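Local coordinates for protein putative glutathione S-transferase (Corynebacterium glutamicum, PDB 3M1G) that probably acts as a glutathione transferase of the Omega-like, ECM4-related kind, using a cysteine nucleophile, at residues W55-G60 against K166-E171; A222-E227 against C265-I270; T251-D256 against G278-L283. One frame throughout, in Å; residues are numbered along the deposited sequence. Where two conformers were deposited one is given.

Interaction 1: residues W55-G60 against K166-E171; sequences WPVEAG and KQFHRE
The far end of the F168 ring lies against V57, E58 and A59, touching side chain at V57, main chain at E58 and both at A59, and this one side chain makes every contact from its segment. The bond from CA to CB of F168 is directed toward 55-60, CG lies anti to its own carbonyl carbon (chi1 -63°), and the ring is carried outward so that CE1, CZ and CE2 lead. CE1 meets the valine: V57 CG2 lies 3.9 Å from F168 CE1, and the two side chains run obliquely to one another. At the tip, F168 CZ stands 3.8 Å from E58 CA, while the glutamate side chain leaves to meet R61 and the backbone N of G42. On the remaining side, F168 CE2 approaches A59 N at 3.7 Å and A59 CB at 4.1 Å. All three neighbours come to the ring obliquely, and the contact is van der Waals in character, at the protein surface. W165 packs edge-to-face with the F168 ring and also receives V57, while L85 adds a further apolar neighbour. V57-A59 lie in the link from strand 53-56 of the small N-terminal sheet to strand 62-66 of the four-stranded, thioredoxin-like sheet, and the contact sets this link against the loop leading from helix 154-163 toward the helical C-terminal domain, as in the GST fold.

Interaction 2: residues A222-E227 against C265-I270; sequences ALDWLE and CGRNKI
A bidentate salt bridge between D224 and R267 fastens helix 209-229 to the loop that joins helix 255-259 to helix 274-284, at the surface of the helical C-terminal region. The arginine presents the end of its guanidinium, with NH1 and NH2 each taking one carboxylate oxygen. R267 NH2 donates to D224 OD1 over 2.8 Å, using the syn lone pair of that oxygen. R267 NH1 donates to D224 OD2 over 2.9 Å in an almost straight bond (173°); this oxygen is also met on the syn side, with the nitrogen somewhat out of the carboxylate plane. The two flat groups are nearly coplanar, 26° apart, which lets both bonds form together. A bend at chi3 of R267 (74°) turns the otherwise extended chain so that its end faces the helix. The third nitrogen is engaged within the loop: R267 NE donates to N268 OD1 at 2.8 Å, with the oxygen close to the guanidinium plane. Three hydrogen bonds therefore restrain the rotation of the guanidinium, and N268, as a second-shell partner, is consistent with holding it in the orientation that faces D224. Just before R267 in the chain, G266 is the centre of an inverse gamma turn, where R267 N bonds to C265 O over 2.9 Å. Helix 209-229 also supplies Y216 and W220 as packing partners of R267, and W220 NE1 hydrogen-bonds to C265 O. The loop lies at the dimer interface as well: K269 forms a salt bridge with E272 of the second subunit, and R267 packs on D320 of that subunit. The bridge thus ties the 265-270 loop to helix 209-229, while one turn on E227 links the same helix to the backbone N atoms of N275 and L276 in helix 274-284.

Interaction 3: residues T251-D256 against G278-L283; sequences TLVRFD and GYLRDL
L280 drives its two methyls against L252 and V253 of the 251-256 segment, where the contact is tightest. L280 CD2 lies 3.6 Å from L252 O, and L280 CD1 sits 4.0 Å from both L252 CB and V253 CB, close also to V253 N. Its CG stands anti to the backbone N (chi1 180°), which extends the branch toward L252 and V253. Alongside, L252 CD1 meets the edge of the Y279 ring, near its plane, at 3.7 Å from Y279 CE2; the two side chains cross at about a right angle. One face of that ring carries L283 CD1 from the next turn of the same helix, and the Y279 hydroxyl is hydrogen-bonded to D245. The more exposed flank of helix 274-284 contrasts with this: R281, partly exposed, takes no part in the packing and pairs with W277 in a cation-pi interaction. Such apolar side-chain packing joins helices 243-253 and 274-284 within the all-helical C-terminal domain of the GST fold.

Overall arrangement
Interactions 2 and 3 belong to one helical region and lie 11 Å apart between centres. They touch directly: I270 N is 2.8 Å from D256 OD1, a probable hydrogen bond, and I270 CG1 packs at 3.7 Å from F255 CD1. Their segments alternate along the chain, and through I270 the 265-270 loop touches segment 251-256. Interaction 1 lies on the opposite side of the chain's centre, 38 Å from interaction 2 and 30 Å from interaction 3, centre to centre, and away from the annotated sites. Y259, predicted to lower the pKa of the active-site cysteine, has its side chain about 7 Å from that of V253 and about 11 Å from that of R267.

Interaction 1: residues W55-G60 against K166-E171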
loop_
_atom_site.group_PDB
_atom_site.type_symbol
_atom_site.label_atom_id
_atom_site.label_comp_id
_atom_site.label_asym_id
_atom_site.label_seq_id
_atom_site.Cartn_x
_atom_site.Cartn_y
_atom_site.Cartn_z
ATOM N N TRP A 55 12.414 -20.440 -38.088
ATOM C CA TRP A 55 11.390 -21.440 -38.239
ATOM C C TRP A 55 10.221 -20.807 -39.033
ATOM O O TRP A 55 10.110 -19.602 -39.076
ATOM C CB TRP A 55 10.874 -21.869 -36.871
ATOM C CG TRP A 55 11.852 -22.465 -35.939
ATOM C CD1 TRP A 55 12.982 -21.867 -35.423
ATOM C CD2 TRP A 55 11.802 -23.783 -35.355
ATOM N NE1 TRP A 55 13.612 -22.727 -34.559
ATOM C CE2 TRP A 55 12.913 -23.904 -34.493
ATOM C CE3 TRP A 55 10.913 -24.853 -35.457
ATOM C CZ2 TRP A 55 13.173 -25.077 -33.745
ATOM C CZ3 TRP A 55 11.149 -25.990 -34.709
ATOM C CH2 TRP A 55 12.286 -26.097 -33.860
ATOM N N PRO A 56 9.367 -21.631 -39.645
ATOM C CA PRO A 56 8.279 -21.139 -40.464
ATOM C C PRO A 56 7.013 -20.865 -39.699
ATOM O O PRO A 56 6.630 -21.668 -38.842
ATOM C CB PRO A 56 8.052 -22.281 -41.463
ATOM C CG PRO A 56 8.401 -23.495 -40.690
ATOM C CD PRO A 56 9.564 -23.086 -39.811
ATOM N N VAL A 57 6.361 -19.742 -39.990
ATOM C CA VAL A 57 4.984 -19.541 -39.475
ATOM C C VAL A 57 4.069 -20.568 -40.158
ATOM O O VAL A 57 4.177 -20.801 -41.373
ATOM C CB VAL A 57 4.458 -18.132 -39.679
ATOM C CG1 VAL A 57 5.318 -17.089 -38.921
ATOM C CG2 VAL A 57 4.375 -17.778 -41.181
ATOM N N GLU A 58 3.291 -21.276 -39.344
ATOM C CA GLU A 58 2.253 -22.175 -39.783
ATOM C C GLU A 58 1.340 -22.498 -38.618
ATOM O O GLU A 58 1.760 -22.413 -37.461
ATOM C CB GLU A 58 2.830 -23.479 -40.368
ATOM C CG GLU A 58 3.730 -24.234 -39.431
ATOM C CD GLU A 58 4.353 -25.469 -40.073
ATOM O OE1 GLU A 58 3.705 -26.547 -40.108
ATOM O OE2 GLU A 58 5.539 -25.365 -40.499
ATOM N N ALA A 59 0.101 -22.871 -38.941
ATOM C CA ALA A 59 -0.901 -23.178 -37.966
ATOM C C ALA A 59 -0.663 -24.567 -37.384
ATOM O O ALA A 59 -0.278 -25.496 -38.098
ATOM C CB ALA A 59 -2.346 -23.123 -38.607
ATOM N N GLY A 60 -0.979 -24.729 -36.112
ATOM C CA GLY A 60 -1.016 -26.068 -35.524
ATOM C C GLY A 60 0.369 -26.665 -35.248
ATOM O O GLY A 60 0.459 -27.855 -35.020
ATOM N N LYS A 166 1.144 -12.080 -39.756
ATOM C CA LYS A 166 0.085 -11.276 -40.341
ATOM C C LYS A 166 -0.975 -12.029 -41.123
ATOM O O LYS A 166 -2.176 -11.695 -41.053
ATOM C CB LYS A 166 0.700 -10.268 -41.337
ATOM C CG LYS A 166 0.655 -8.837 -40.949
ATOM C CD LYS A 166 1.567 -7.947 -41.892
ATOM C CE LYS A 166 2.016 -6.632 -41.173
ATOM N NZ LYS A 166 3.225 -6.002 -41.821
ATOM N N GLN A 167 -0.557 -13.010 -41.919
ATOM C CA GLN A 167 -1.553 -13.730 -42.730
ATOM C C GLN A 167 -2.421 -14.633 -41.894
ATOM O O GLN A 167 -3.408 -15.102 -42.393
ATOM C CB GLN A 167 -0.882 -14.540 -43.844
ATOM C CG GLN A 167 -0.037 -13.685 -44.788
ATOM C CD GLN A 167 -0.767 -12.451 -45.373
ATOM O OE1 GLN A 167 -0.141 -11.395 -45.492
ATOM N NE2 GLN A 167 -2.058 -12.579 -45.743
ATOM N N PHE A 168 -2.084 -14.853 -40.625
ATOM C CA PHE A 168 -2.911 -15.659 -39.732
ATOM C C PHE A 168 -3.740 -14.804 -38.755
ATOM O O PHE A 168 -4.502 -15.351 -37.982
ATOM C CB PHE A 168 -2.061 -16.617 -38.916
ATOM C CG PHE A 168 -1.305 -17.642 -39.746
ATOM C CD1 PHE A 168 -0.137 -17.309 -40.378
ATOM C CD2 PHE A 168 -1.795 -18.915 -39.900
ATOM C CE1 PHE A 168 0.541 -18.236 -41.189
ATOM C CE2 PHE A 168 -1.124 -19.853 -40.666
ATOM C CZ PHE A 168 0.030 -19.512 -41.324
ATOM N N HIS A 169 -3.559 -13.482 -38.748
ATOM C CA HIS A 169 -4.379 -12.634 -37.909
ATOM C C HIS A 169 -5.835 -12.746 -38.292
ATOM O O HIS A 169 -6.167 -12.977 -39.459
ATOM C CB HIS A 169 -4.024 -11.148 -38.074
ATOM C CG HIS A 169 -2.642 -10.781 -37.635
ATOM N ND1 HIS A 169 -2.120 -9.525 -37.839
ATOM C CD2 HIS A 169 -1.668 -11.497 -37.025
ATOM C CE1 HIS A 169 -0.893 -9.470 -37.360
ATOM N NE2 HIS A 169 -0.588 -10.659 -36.866
ATOM N N ARG A 170 -6.704 -12.485 -37.322
ATOM C CA ARG A 170 -8.126 -12.244 -37.577
ATOM C C ARG A 170 -8.264 -11.126 -38.611
ATOM O O ARG A 170 -7.558 -10.124 -38.547
ATOM C CB ARG A 170 -8.836 -11.840 -36.254
ATOM C CG ARG A 170 -10.327 -11.473 -36.383
ATOM C CD ARG A 170 -10.961 -10.884 -35.089
ATOM N NE ARG A 170 -10.386 -9.595 -34.693
ATOM C CZ ARG A 170 -9.397 -9.434 -33.815
ATOM N NH1 ARG A 170 -8.844 -10.478 -33.202
ATOM N NH2 ARG A 170 -8.944 -8.221 -33.574
ATOM N N GLU A 171 -9.175 -11.286 -39.570
ATOM C CA GLU A 171 -9.409 -10.228 -40.549
ATOM C C GLU A 171 -9.867 -8.959 -39.790
ATOM O O GLU A 171 -10.768 -9.004 -38.945
ATOM C CB GLU A 171 -10.435 -10.673 -41.608
ATOM C CG GLU A 171 -10.500 -9.768 -42.870
ATOM C CD GLU A 171 -11.797 -9.940 -43.669
ATOM O OE1 GLU A 171 -12.191 -11.094 -43.935
ATOM O OE2 GLU A 171 -12.427 -8.915 -44.021
#

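Interaction 2: residues A222-E227 against C265-I270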
loop_
_atom_site.group_PDB
_atom_site.type_symbol
_atom_site.label_atom_id
_atom_site.label_comp_id
_atom_site.label_asym_id
_atom_site.label_seq_id
_atom_site.Cartn_x
_atom_site.Cartn_y
_atom_site.Cartn_z
ATOM N N ALA A 222 10.483 7.617 -13.423
ATOM C CA ALA A 222 9.863 7.115 -14.646
ATOM C C ALA A 222 8.330 7.139 -14.581
ATOM O O ALA A 222 7.678 7.505 -15.561
ATOM C CB ALA A 222 10.368 5.701 -14.995
ATOM N N LEU A 223 7.735 6.743 -13.456
ATOM C CA LEU A 223 6.264 6.827 -13.339
ATOM C C LEU A 223 5.764 8.273 -13.439
ATOM O O LEU A 223 4.692 8.554 -14.022
ATOM C CB LEU A 223 5.762 6.148 -12.064
ATOM C CG LEU A 223 5.906 4.610 -11.990
ATOM C CD1 LEU A 223 5.509 4.062 -10.582
ATOM C CD2 LEU A 223 5.110 3.880 -13.086
ATOM N N ASP A 224 6.539 9.224 -12.911
ATOM C CA ASP A 224 6.128 10.635 -13.036
ATOM C C ASP A 224 6.262 11.120 -14.491
ATOM O O ASP A 224 5.465 11.929 -14.954
ATOM C CB ASP A 224 6.970 11.541 -12.119
ATOM C CG ASP A 224 6.551 11.448 -10.645
ATOM O OD1 ASP A 224 5.387 11.074 -10.341
ATOM O OD2 ASP A 224 7.407 11.743 -9.779
ATOM N N TRP A 225 7.294 10.645 -15.193
ATOM C CA TRP A 225 7.426 10.902 -16.627
ATOM C C TRP A 225 6.211 10.316 -17.381
ATOM O O TRP A 225 5.640 10.989 -18.233
ATOM C CB TRP A 225 8.729 10.298 -17.177
ATOM C CG TRP A 225 8.711 9.998 -18.643
ATOM C CD1 TRP A 225 8.591 10.905 -19.663
ATOM C CD2 TRP A 225 8.865 8.719 -19.261
ATOM N NE1 TRP A 225 8.608 10.250 -20.860
ATOM C CE2 TRP A 225 8.777 8.913 -20.646
ATOM C CE3 TRP A 225 9.043 7.418 -18.775
ATOM C CZ2 TRP A 225 8.877 7.860 -21.563
ATOM C CZ3 TRP A 225 9.150 6.360 -19.701
ATOM C CH2 TRP A 225 9.045 6.589 -21.058
ATOM N N LEU A 226 5.816 9.088 -17.069
ATOM C CA LEU A 226 4.671 8.485 -17.772
ATOM C C LEU A 226 3.352 9.237 -17.496
ATOM O O LEU A 226 2.522 9.460 -18.395
ATOM C CB LEU A 226 4.527 7.002 -17.419
ATOM C CG LEU A 226 5.622 6.103 -17.969
ATOM C CD1 LEU A 226 5.523 4.706 -17.375
ATOM C CD2 LEU A 226 5.582 6.040 -19.512
ATOM N N GLU A 227 3.163 9.625 -16.243
ATOM C CA GLU A 227 1.972 10.362 -15.827
ATOM C C GLU A 227 1.874 11.657 -16.660
ATOM O O GLU A 227 0.797 12.038 -17.152
ATOM C CB GLU A 227 2.047 10.651 -14.326
ATOM C CG GLU A 227 1.004 11.619 -13.800
ATOM C CD GLU A 227 -0.371 11.007 -13.757
ATOM O OE1 GLU A 227 -0.458 9.751 -13.834
ATOM O OE2 GLU A 227 -1.354 11.781 -13.644
ATOM N N CYS A 265 7.169 -0.722 -3.382
ATOM C CA CYS A 265 7.268 0.326 -4.399
ATOM C C CYS A 265 6.319 1.518 -4.124
ATOM O O CYS A 265 6.349 2.518 -4.835
ATOM C CB CYS A 265 6.903 -0.233 -5.767
ATOM S SG CYS A 265 8.069 -1.403 -6.408
ATOM N N GLY A 266 5.479 1.387 -3.104
ATOM C CA GLY A 266 4.401 2.351 -2.836
ATOM C C GLY A 266 4.672 3.764 -2.366
ATOM O O GLY A 266 4.292 4.111 -1.246
ATOM N N ARG A 267 5.201 4.639 -3.242
ATOM C CA ARG A 267 5.145 6.080 -2.961
ATOM C C ARG A 267 3.685 6.511 -2.924
ATOM O O ARG A 267 3.298 7.326 -2.106
ATOM C CB ARG A 267 5.830 6.944 -4.011
ATOM C CG ARG A 267 5.903 8.422 -3.580
ATOM C CD ARG A 267 6.446 9.322 -4.679
ATOM N NE ARG A 267 5.427 9.503 -5.722
ATOM C CZ ARG A 267 5.638 10.120 -6.884
ATOM N NH1 ARG A 267 6.841 10.572 -7.202
ATOM N NH2 ARG A 267 4.644 10.240 -7.760
ATOM N N ASN A 268 2.920 5.958 -3.853
ATOM C CA ASN A 268 1.526 6.255 -4.079
ATOM C C ASN A 268 0.940 5.013 -4.694
ATOM O O ASN A 268 1.684 4.200 -5.251
ATOM C CB ASN A 268 1.362 7.343 -5.141
ATOM C CG ASN A 268 1.706 8.703 -4.646
ATOM O OD1 ASN A 268 2.698 9.298 -5.087
ATOM N ND2 ASN A 268 0.839 9.262 -3.789
ATOM N N LYS A 269 -0.385 4.867 -4.614
ATOM C CA LYS A 269 -1.066 3.825 -5.371
ATOM C C LYS A 269 -1.273 4.394 -6.794
ATOM O O LYS A 269 -1.338 5.613 -6.985
ATOM C CB LYS A 269 -2.427 3.446 -4.757
ATOM C CG LYS A 269 -2.344 2.526 -3.522
ATOM C CD LYS A 269 -3.681 2.353 -2.795
ATOM C CE LYS A 269 -4.669 1.509 -3.636
ATOM N NZ LYS A 269 -5.906 1.132 -2.903
ATOM N N ILE A 270 -1.411 3.512 -7.783
ATOM C CA ILE A 270 -1.766 3.971 -9.120
ATOM C C ILE A 270 -3.100 4.700 -9.098
ATOM O O ILE A 270 -3.283 5.657 -9.846
ATOM C CB ILE A 270 -1.773 2.831 -10.165
ATOM C CG1 ILE A 270 -0.386 2.178 -10.284
ATOM C CG2 ILE A 270 -2.213 3.360 -11.553
ATOM C CD1 ILE A 270 0.810 3.125 -10.582
#

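Interaction 3: residues T251-D256 against G278-L283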
loop_
_atom_site.group_PDB
_atom_site.type_symbol
_atom_site.label_atom_id
_atom_site.label_comp_id
_atom_site.label_asym_id
_atom_site.label_seq_id
_atom_site.Cartn_x
_atom_site.Cartn_y
_atom_site.Cartn_z
ATOM N N THR A 251 2.816 -4.389 -15.911
ATOM C CA THR A 251 3.382 -3.824 -14.699
ATOM C C THR A 251 2.316 -3.028 -13.907
ATOM O O THR A 251 2.136 -3.238 -12.698
ATOM C CB THR A 251 4.635 -2.963 -14.980
ATOM O OG1 THR A 251 5.640 -3.803 -15.572
ATOM C CG2 THR A 251 5.231 -2.452 -13.635
ATOM N N LEU A 252 1.587 -2.166 -14.589
ATOM C CA LEU A 252 0.590 -1.313 -13.931
ATOM C C LEU A 252 -0.555 -2.106 -13.304
ATOM O O LEU A 252 -0.985 -1.786 -12.188
ATOM C CB LEU A 252 0.026 -0.250 -14.867
ATOM C CG LEU A 252 0.971 0.830 -15.375
ATOM C CD1 LEU A 252 0.186 1.798 -16.306
ATOM C CD2 LEU A 252 1.704 1.594 -14.257
ATOM N N VAL A 253 -1.003 -3.157 -13.986
ATOM C CA VAL A 253 -2.116 -3.963 -13.511
ATOM C C VAL A 253 -1.783 -4.827 -12.278
ATOM O O VAL A 253 -2.685 -5.242 -11.538
ATOM C CB VAL A 253 -2.712 -4.795 -14.642
ATOM C CG1 VAL A 253 -1.893 -6.096 -14.892
ATOM C CG2 VAL A 253 -4.190 -5.069 -14.373
ATOM N N ARG A 254 -0.496 -5.050 -12.040
ATOM C CA ARG A 254 -0.012 -5.770 -10.897
ATOM C C ARG A 254 0.469 -4.823 -9.792
ATOM O O ARG A 254 0.904 -5.266 -8.723
ATOM C CB ARG A 254 1.156 -6.691 -11.299
ATOM C CG ARG A 254 0.754 -7.881 -12.147
ATOM C CD ARG A 254 1.944 -8.555 -12.832
ATOM N NE ARG A 254 1.473 -9.767 -13.494
ATOM C CZ ARG A 254 0.773 -9.777 -14.637
ATOM N NH1 ARG A 254 0.520 -8.653 -15.263
ATOM N NH2 ARG A 254 0.327 -10.924 -15.147
ATOM N N PHE A 255 0.423 -3.535 -10.046
ATOM C CA PHE A 255 1.050 -2.584 -9.125
ATOM C C PHE A 255 0.375 -2.452 -7.757
ATOM O O PHE A 255 0.983 -2.772 -6.726
ATOM C CB PHE A 255 1.225 -1.217 -9.764
ATOM C CG PHE A 255 2.220 -0.363 -9.050
ATOM C CD1 PHE A 255 1.830 0.421 -7.974
ATOM C CD2 PHE A 255 3.519 -0.348 -9.441
ATOM C CE1 PHE A 255 2.740 1.227 -7.310
ATOM C CE2 PHE A 255 4.454 0.449 -8.796
ATOM C CZ PHE A 255 4.037 1.267 -7.711
ATOM N N ASP A 256 -0.866 -1.997 -7.728
ATOM C CA ASP A 256 -1.537 -1.857 -6.444
ATOM C C ASP A 256 -1.719 -3.215 -5.770
ATOM O O ASP A 256 -1.579 -3.332 -4.522
ATOM C CB ASP A 256 -2.882 -1.121 -6.580
ATOM C CG ASP A 256 -2.714 0.368 -6.932
ATOM O OD1 ASP A 256 -1.560 0.856 -6.904
ATOM O OD2 ASP A 256 -3.739 1.036 -7.248
ATOM N N GLY A 278 -6.591 6.458 -15.079
ATOM C CA GLY A 278 -7.500 6.526 -16.229
ATOM C C GLY A 278 -7.041 5.613 -17.353
ATOM O O GLY A 278 -7.812 4.796 -17.859
ATOM N N TYR A 279 -5.762 5.716 -17.705
ATOM C CA TYR A 279 -5.138 4.841 -18.728
ATOM C C TYR A 279 -5.242 3.359 -18.391
ATOM O O TYR A 279 -5.620 2.539 -19.226
ATOM C CB TYR A 279 -3.692 5.308 -18.906
ATOM C CG TYR A 279 -2.722 4.419 -19.673
ATOM C CD1 TYR A 279 -2.610 4.506 -21.033
ATOM C CD2 TYR A 279 -1.885 3.526 -18.995
ATOM C CE1 TYR A 279 -1.692 3.738 -21.720
ATOM C CE2 TYR A 279 -0.956 2.755 -19.672
ATOM C CZ TYR A 279 -0.868 2.875 -21.046
ATOM O OH TYR A 279 0.047 2.136 -21.757
ATOM N N LEU A 280 -4.904 3.000 -17.159
ATOM C CA LEU A 280 -5.002 1.617 -16.723
ATOM C C LEU A 280 -6.397 1.055 -16.826
ATOM O O LEU A 280 -6.601 -0.074 -17.289
ATOM C CB LEU A 280 -4.445 1.454 -15.306
ATOM C CG LEU A 280 -4.475 0.038 -14.682
ATOM C CD1 LEU A 280 -3.829 -1.033 -15.574
ATOM C CD2 LEU A 280 -3.843 0.063 -13.217
ATOM N N ARG A 281 -7.390 1.828 -16.416
ATOM C CA ARG A 281 -8.771 1.375 -16.517
ATOM C C ARG A 281 -9.228 1.201 -17.981
ATOM O O ARG A 281 -9.916 0.220 -18.318
ATOM C CB ARG A 281 -9.697 2.344 -15.774
ATOM C CG ARG A 281 -9.606 2.193 -14.245
ATOM C CD ARG A 281 -10.464 3.191 -13.540
ATOM N NE ARG A 281 -9.937 4.538 -13.662
ATOM C CZ ARG A 281 -10.573 5.640 -13.261
ATOM N NH1 ARG A 281 -9.969 6.816 -13.355
ATOM N NH2 ARG A 281 -11.799 5.567 -12.751
ATOM N N ASP A 282 -8.864 2.165 -18.822
ATOM C CA ASP A 282 -9.182 2.197 -20.278
ATOM C C ASP A 282 -8.638 0.905 -20.925
ATOM O O ASP A 282 -9.352 0.171 -21.581
ATOM C CB ASP A 282 -8.524 3.480 -20.829
ATOM C CG ASP A 282 -8.868 3.813 -22.302
ATOM O OD1 ASP A 282 -9.680 3.145 -22.942
ATOM O OD2 ASP A 282 -8.323 4.825 -22.793
ATOM N N LEU A 283 -7.387 0.575 -20.659
ATOM C CA LEU A 283 -6.794 -0.669 -21.161
ATOM C C LEU A 283 -7.457 -1.907 -20.570
ATOM O O LEU A 283 -7.814 -2.840 -21.308
ATOM C CB LEU A 283 -5.301 -0.702 -20.862
ATOM C CG LEU A 283 -4.395 0.300 -21.596
ATOM C CD1 LEU A 283 -2.948 0.068 -21.157
ATOM C CD2 LEU A 283 -4.552 0.166 -23.152
#